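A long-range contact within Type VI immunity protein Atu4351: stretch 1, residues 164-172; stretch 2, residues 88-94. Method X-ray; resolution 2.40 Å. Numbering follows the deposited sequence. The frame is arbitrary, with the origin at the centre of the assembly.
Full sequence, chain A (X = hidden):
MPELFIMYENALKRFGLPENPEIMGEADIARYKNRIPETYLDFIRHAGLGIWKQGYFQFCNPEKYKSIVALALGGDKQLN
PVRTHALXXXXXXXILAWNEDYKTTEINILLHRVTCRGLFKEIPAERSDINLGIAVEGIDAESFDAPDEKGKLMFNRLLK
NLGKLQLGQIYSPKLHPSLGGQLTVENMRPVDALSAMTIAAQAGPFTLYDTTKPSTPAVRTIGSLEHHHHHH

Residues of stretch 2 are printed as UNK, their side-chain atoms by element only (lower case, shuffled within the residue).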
ATOM      1  N   LYS A 164     -17.663  -5.705   6.074  1.00 46.13           N
ATOM      2  CA  LYS A 164     -16.514  -4.831   6.274  1.00 42.67           C
ATOM      3  C   LYS A 164     -15.262  -5.638   6.603  1.00 39.00           C
ATOM      4  O   LYS A 164     -15.316  -6.637   7.330  1.00 38.94           O
ATOM      5  CB  LYS A 164     -16.813  -3.845   7.400  1.00 43.08           C
ATOM      6  CG  LYS A 164     -15.765  -2.779   7.606  1.00 51.84           C
ATOM      7  CD  LYS A 164     -16.343  -1.591   8.354  1.00 57.77           C
ATOM      8  CE  LYS A 164     -16.710  -1.933   9.785  1.00 54.13           C
ATOM      9  NZ  LYS A 164     -17.403  -0.757  10.390  1.00 57.85           N
ATOM     10  N   LEU A 165     -14.123  -5.201   6.074  1.00 38.52           N
ATOM     11  CA  LEU A 165     -12.871  -5.850   6.446  1.00 38.78           C
ATOM     12  C   LEU A 165     -12.536  -5.557   7.910  1.00 37.48           C
ATOM     13  O   LEU A 165     -12.707  -4.431   8.393  1.00 39.34           O
ATOM     14  CB  LEU A 165     -11.722  -5.387   5.541  1.00 31.12           C
ATOM     15  CG  LEU A 165     -11.729  -5.820   4.070  1.00 34.55           C
ATOM     16  CD1 LEU A 165     -10.721  -4.992   3.292  1.00 36.29           C
ATOM     17  CD2 LEU A 165     -11.462  -7.328   3.912  1.00 33.08           C
ATOM     18  N   GLN A 166     -12.067  -6.584   8.611  1.00 32.83           N
ATOM     19  CA  GLN A 166     -11.411  -6.413   9.900  1.00 38.45           C
ATOM     20  C   GLN A 166      -9.953  -5.998   9.708  1.00 40.92           C
ATOM     21  O   GLN A 166      -9.314  -6.349   8.704  1.00 34.74           O
ATOM     22  CB  GLN A 166     -11.486  -7.724  10.700  1.00 41.88           C
ATOM     23  CG  GLN A 166     -12.905  -8.037  11.197  1.00 53.06           C
ATOM     24  CD  GLN A 166     -13.202  -9.531  11.283  1.00 73.18           C
ATOM     25  OE1 GLN A 166     -12.363 -10.320  11.733  1.00 69.85           O
ATOM     26  NE2 GLN A 166     -14.408  -9.926  10.846  1.00 63.35           N
ATOM     27  N   LEU A 167      -9.420  -5.259  10.685  1.00 41.16           N
ATOM     28  CA  LEU A 167      -8.034  -4.805  10.598  1.00 34.83           C
ATOM     29  C   LEU A 167      -7.125  -6.003  10.371  1.00 34.84           C
ATOM     30  O   LEU A 167      -7.209  -7.002  11.087  1.00 36.79           O
ATOM     31  CB  LEU A 167      -7.612  -4.048  11.868  1.00 32.02           C
ATOM     32  CG  LEU A 167      -6.262  -3.307  11.776  1.00 35.06           C
ATOM     33  CD1 LEU A 167      -6.393  -1.988  11.014  1.00 31.44           C
ATOM     34  CD2 LEU A 167      -5.617  -3.062  13.132  1.00 34.69           C
ATOM     35  N   GLY A 168      -6.275  -5.916   9.349  1.00 36.14           N
ATOM     36  CA  GLY A 168      -5.418  -7.019   8.998  1.00 29.63           C
ATOM     37  C   GLY A 168      -5.991  -7.996   7.993  1.00 31.76           C
ATOM     38  O   GLY A 168      -5.379  -9.051   7.773  1.00 34.58           O
ATOM     39  N   GLN A 169      -7.131  -7.685   7.369  1.00 28.10           N
ATOM     40  CA  GLN A 169      -7.638  -8.438   6.224  1.00 31.28           C
ATOM     41  C   GLN A 169      -7.710  -7.579   4.967  1.00 33.03           C
ATOM     42  O   GLN A 169      -7.706  -6.348   5.036  1.00 35.94           O
ATOM     43  CB  GLN A 169      -9.039  -8.976   6.465  1.00 34.78           C
ATOM     44  CG  GLN A 169      -9.197  -9.892   7.628  1.00 36.43           C
ATOM     45  CD  GLN A 169     -10.655 -10.252   7.782  1.00 40.12           C
ATOM     46  OE1 GLN A 169     -11.535  -9.376   7.689  1.00 38.88           O
ATOM     47  NE2 GLN A 169     -10.930 -11.541   7.966  1.00 35.92           N
ATOM     48  N   ILE A 170      -7.813  -8.257   3.811  1.00 31.67           N
ATOM     49  CA  ILE A 170      -8.054  -7.631   2.510  1.00 35.56           C
ATOM     50  C   ILE A 170      -9.026  -8.514   1.729  1.00 32.31           C
ATOM     51  O   ILE A 170      -9.255  -9.674   2.070  1.00 31.69           O
ATOM     52  CB  ILE A 170      -6.759  -7.431   1.680  1.00 32.75           C
ATOM     53  CG1 ILE A 170      -6.046  -8.769   1.470  1.00 33.33           C
ATOM     54  CG2 ILE A 170      -5.807  -6.434   2.339  1.00 27.51           C
ATOM     55  CD1 ILE A 170      -4.845  -8.700   0.479  1.00 33.48           C
ATOM     56  N   TYR A 171      -9.595  -7.953   0.658  1.00 33.53           N
ATOM     57  CA  TYR A 171     -10.313  -8.747  -0.341  1.00 34.48           C
ATOM     58  C   TYR A 171      -9.307  -9.298  -1.344  1.00 36.66           C
ATOM     59  O   TYR A 171      -8.488  -8.550  -1.885  1.00 35.71           O
ATOM     60  CB  TYR A 171     -11.367  -7.925  -1.080  1.00 34.46           C
ATOM     61  CG  TYR A 171     -12.380  -7.251  -0.177  1.00 35.84           C
ATOM     62  CD1 TYR A 171     -13.142  -7.993   0.724  1.00 32.01           C
ATOM     63  CD2 TYR A 171     -12.583  -5.870  -0.235  1.00 35.55           C
ATOM     64  CE1 TYR A 171     -14.080  -7.376   1.544  1.00 32.65           C
ATOM     65  CE2 TYR A 171     -13.531  -5.237   0.585  1.00 37.10           C
ATOM     66  CZ  TYR A 171     -14.273  -6.003   1.469  1.00 37.70           C
ATOM     67  OH  TYR A 171     -15.199  -5.392   2.281  1.00 35.91           O
ATOM     68  N   SER A 172      -9.381 -10.598  -1.593  1.00 32.83           N
ATOM     69  CA  SER A 172      -8.413 -11.315  -2.394  1.00 34.96           C
ATOM     70  C   SER A 172      -9.142 -12.327  -3.269  1.00 40.06           C
ATOM     71  O   SER A 172     -10.146 -12.913  -2.842  1.00 35.23           O
ATOM     72  CB  SER A 172      -7.405 -12.041  -1.486  1.00 32.45           C
ATOM     73  OG  SER A 172      -6.378 -12.694  -2.231  1.00 36.43           O
ATOM     74  N   UNK A  88       0.410   1.228   5.174  1.00 34.54           N
ATOM     75  CA  UNK A  88      -1.005   0.896   5.120  1.00 28.78           C
ATOM     76  C   UNK A  88      -1.321   0.290   3.771  1.00 33.89           C
ATOM     77  O   UNK A  88      -0.465   0.224   2.881  1.00 35.75           O
ATOM     78  N   UNK A  89      -2.570  -0.155   3.609  1.00 33.74           N
ATOM     79  CA  UNK A  89      -2.949  -0.684   2.303  1.00 32.69           C
ATOM     80  C   UNK A  89      -4.440  -0.524   2.029  1.00 31.77           C
ATOM     81  O   UNK A  89      -5.275  -0.551   2.938  1.00 31.09           O
ATOM     82  c   UNK A  89      -3.026  -4.622   5.657  1.00 33.12           C
ATOM     83  c   UNK A  89      -2.729  -3.001   3.396  1.00 31.52           C
ATOM     84  c   UNK A  89      -1.818  -3.979   5.422  1.00 32.33           C
ATOM     85  c   UNK A  89      -2.545  -2.164   2.145  1.00 29.67           C
ATOM     86  c   UNK A  89      -3.933  -3.660   3.642  1.00 29.68           C
ATOM     87  c   UNK A  89      -4.087  -4.465   4.763  1.00 31.24           C
ATOM     88  c   UNK A  89      -1.675  -3.169   4.297  1.00 32.60           C
ATOM     89  N   UNK A  90      -4.757  -0.372   0.745  1.00 26.49           N
ATOM     90  CA  UNK A  90      -6.132  -0.415   0.270  1.00 26.71           C
ATOM     91  C   UNK A  90      -6.824  -1.710   0.658  1.00 30.62           C
ATOM     92  O   UNK A  90      -6.200  -2.639   1.192  1.00 29.53           O
ATOM     93  c   UNK A  90      -6.174  -0.271  -1.252  1.00 27.58           C
ATOM     94  o   UNK A  90      -5.889  -1.521  -1.873  1.00 30.21           O
ATOM     95  N   UNK A  91      -8.115  -1.788   0.334  1.00 27.91           N
ATOM     96  CA  UNK A  91      -8.915  -2.973   0.587  1.00 29.85           C
ATOM     97  C   UNK A  91      -8.490  -4.178  -0.252  1.00 33.91           C
ATOM     98  O   UNK A  91      -8.899  -5.310   0.054  1.00 32.04           O
ATOM     99  c   UNK A  91     -10.380  -2.638   0.308  1.00 30.96           C
ATOM    100  N   UNK A  92      -7.714  -3.961  -1.315  1.00 31.11           N
ATOM    101  CA  UNK A  92      -7.229  -5.030  -2.179  1.00 30.68           C
ATOM    102  C   UNK A  92      -5.732  -5.283  -2.003  1.00 32.71           C
ATOM    103  O   UNK A  92      -5.110  -5.934  -2.850  1.00 36.21           O
ATOM    104  c   UNK A  92     -11.709  -3.811  -4.221  1.00 36.47           C
ATOM    105  c   UNK A  92      -9.469  -3.093  -3.749  1.00 35.70           C
ATOM    106  c   UNK A  92     -11.257  -5.118  -4.327  1.00 38.30           C
ATOM    107  c   UNK A  92      -9.915  -5.403  -4.156  1.00 32.44           C
ATOM    108  c   UNK A  92      -9.006  -4.394  -3.868  1.00 37.78           C
ATOM    109  c   UNK A  92     -10.816  -2.800  -3.930  1.00 36.66           C
ATOM    110  c   UNK A  92      -7.552  -4.714  -3.639  1.00 33.93           C
ATOM    111  N   UNK A  93      -5.133  -4.783  -0.928  1.00 31.75           N
ATOM    112  CA  UNK A  93      -3.751  -5.133  -0.659  1.00 30.74           C
ATOM    113  C   UNK A  93      -2.736  -4.255  -1.349  1.00 34.17           C
ATOM    114  O   UNK A  93      -1.554  -4.605  -1.387  1.00 35.20           O
ATOM    115  N   UNK A  94      -3.154  -3.117  -1.894  1.00 32.88           N
ATOM    116  CA  UNK A  94      -2.224  -2.175  -2.512  1.00 35.38           C
ATOM    117  C   UNK A  94      -1.575  -1.349  -1.403  1.00 32.73           C
ATOM    118  O   UNK A  94      -2.235  -0.510  -0.776  1.00 29.96           O
ATOM    119  c   UNK A  94      -2.961  -1.291  -3.521  1.00 34.19           C
ATOM    120  n   UNK A  94      -2.946   1.831  -7.455  1.00 52.57           N
ATOM    121  c   UNK A  94      -2.092   1.076  -6.460  1.00 46.65           C
ATOM    122  c   UNK A  94      -2.107  -0.301  -4.307  1.00 33.94           C
ATOM    123  c   UNK A  94      -2.931   0.307  -5.441  1.00 40.85           C
TER
HETATM  124  O   HOH W   1      -6.319  -8.563  -3.495  1.00 34.22           O

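Position 88 has backbone atoms and nothing beyond CA, which makes it Gly 88. Its phi/psi of -178/175 is fully extended, as suits a strand, and it makes no contact with stretch 1.

Position 89 carries seven carbons: one attached to CA, then a closed ring of six, with a ring carbon close to Ile 170 CG2. With no heteroatom on the ring, this is a phenylalanine rather than a tyrosine, so the residue is Phe 89. Its CA-to-CB bond points toward stretch 1, and CE1 lies 3.6 Å from Ile 170 CG2, an apolar contact oblique to the ring. The carbonyl of Gln 169 sits at the ring edge, near its plane, with O 4.1 Å from Phe 89 CE1.

Position 90 has one carbon followed by one oxygen and makes no close side-chain contact with stretch 1; this is the signature of Ser 90. The CA-to-CB bond of Ser 90 points sideways, and the work of the side chain is local. OG accepts from two backbone amides of its own stretch, the N of position 92 at 3.1 Å and the N of position 94 at 3.2 Å, while the backbone N of Ser 90 donates to the O of position 94 at 2.9 Å. These bonds link Ser 90 to a residue inside the type I turn that starts here and to the one just after it.

Position 91 has a single side-chain carbon, which lies against Leu 165 CD1 and Tyr 171 CD2, and is therefore Ala 91. That carbon, CB, is 3.8 Å from Leu 165 CD1 and 3.9 Å from Tyr 171 CD2, so the small methyl packs against two larger apolar groups. Its carbonyl is equally engaged: Ile 170 CB approaches Ala 91 O to 3.4 Å, and Tyr 171 N donates a hydrogen bond to the same O at 2.8 Å, with an N-H...O angle of 161°.

Position 92 again shows one carbon leading to a six-carbon ring without a heteroatom, a ring carbon lying near Tyr 171 CB, hence Phe 92. Its CA-to-CB bond points away from stretch 1, yet the end of the side chain comes nearer, and CD1 lies 4.2 Å from Tyr 171 CB.

Position 93 has no side-chain atoms and is Gly 93. Its phi/psi of 86/13 would jam a CB against the preceding carbonyl O, and an ideal CB would also fall 2.9 Å from Ile 170 CD1, a clash. The turn closes through Gly 93 N to Ser 90 O at 3.2 Å.

Position 94 has four carbons in a row ending in nitrogen, none touching stretch 1, so it is Lys 94. All four chi angles are t, its end leads away from stretch 1, and NZ is hydrogen-bonded elsewhere in the structure.

The contact joins strand 169-172 to the turn from Ser 90 to Gly 93, with Phe 89 just before it. One direct hydrogen bond, Tyr 171 N to Ala 91 O, fixes the backbones, and water 1 adds a bridge by donating to Tyr 171 O at 2.7 Å and to Phe 92 O at 3.0 Å. Around these polar links, Leu 165, Ile 170 and Tyr 171 supply apolar surface to Phe 89, Ala 91 and Phe 92, burying 328 Å² in total across at least 74 residues of sequence.

Stretch 2, residues 88-94: GFSAFGK
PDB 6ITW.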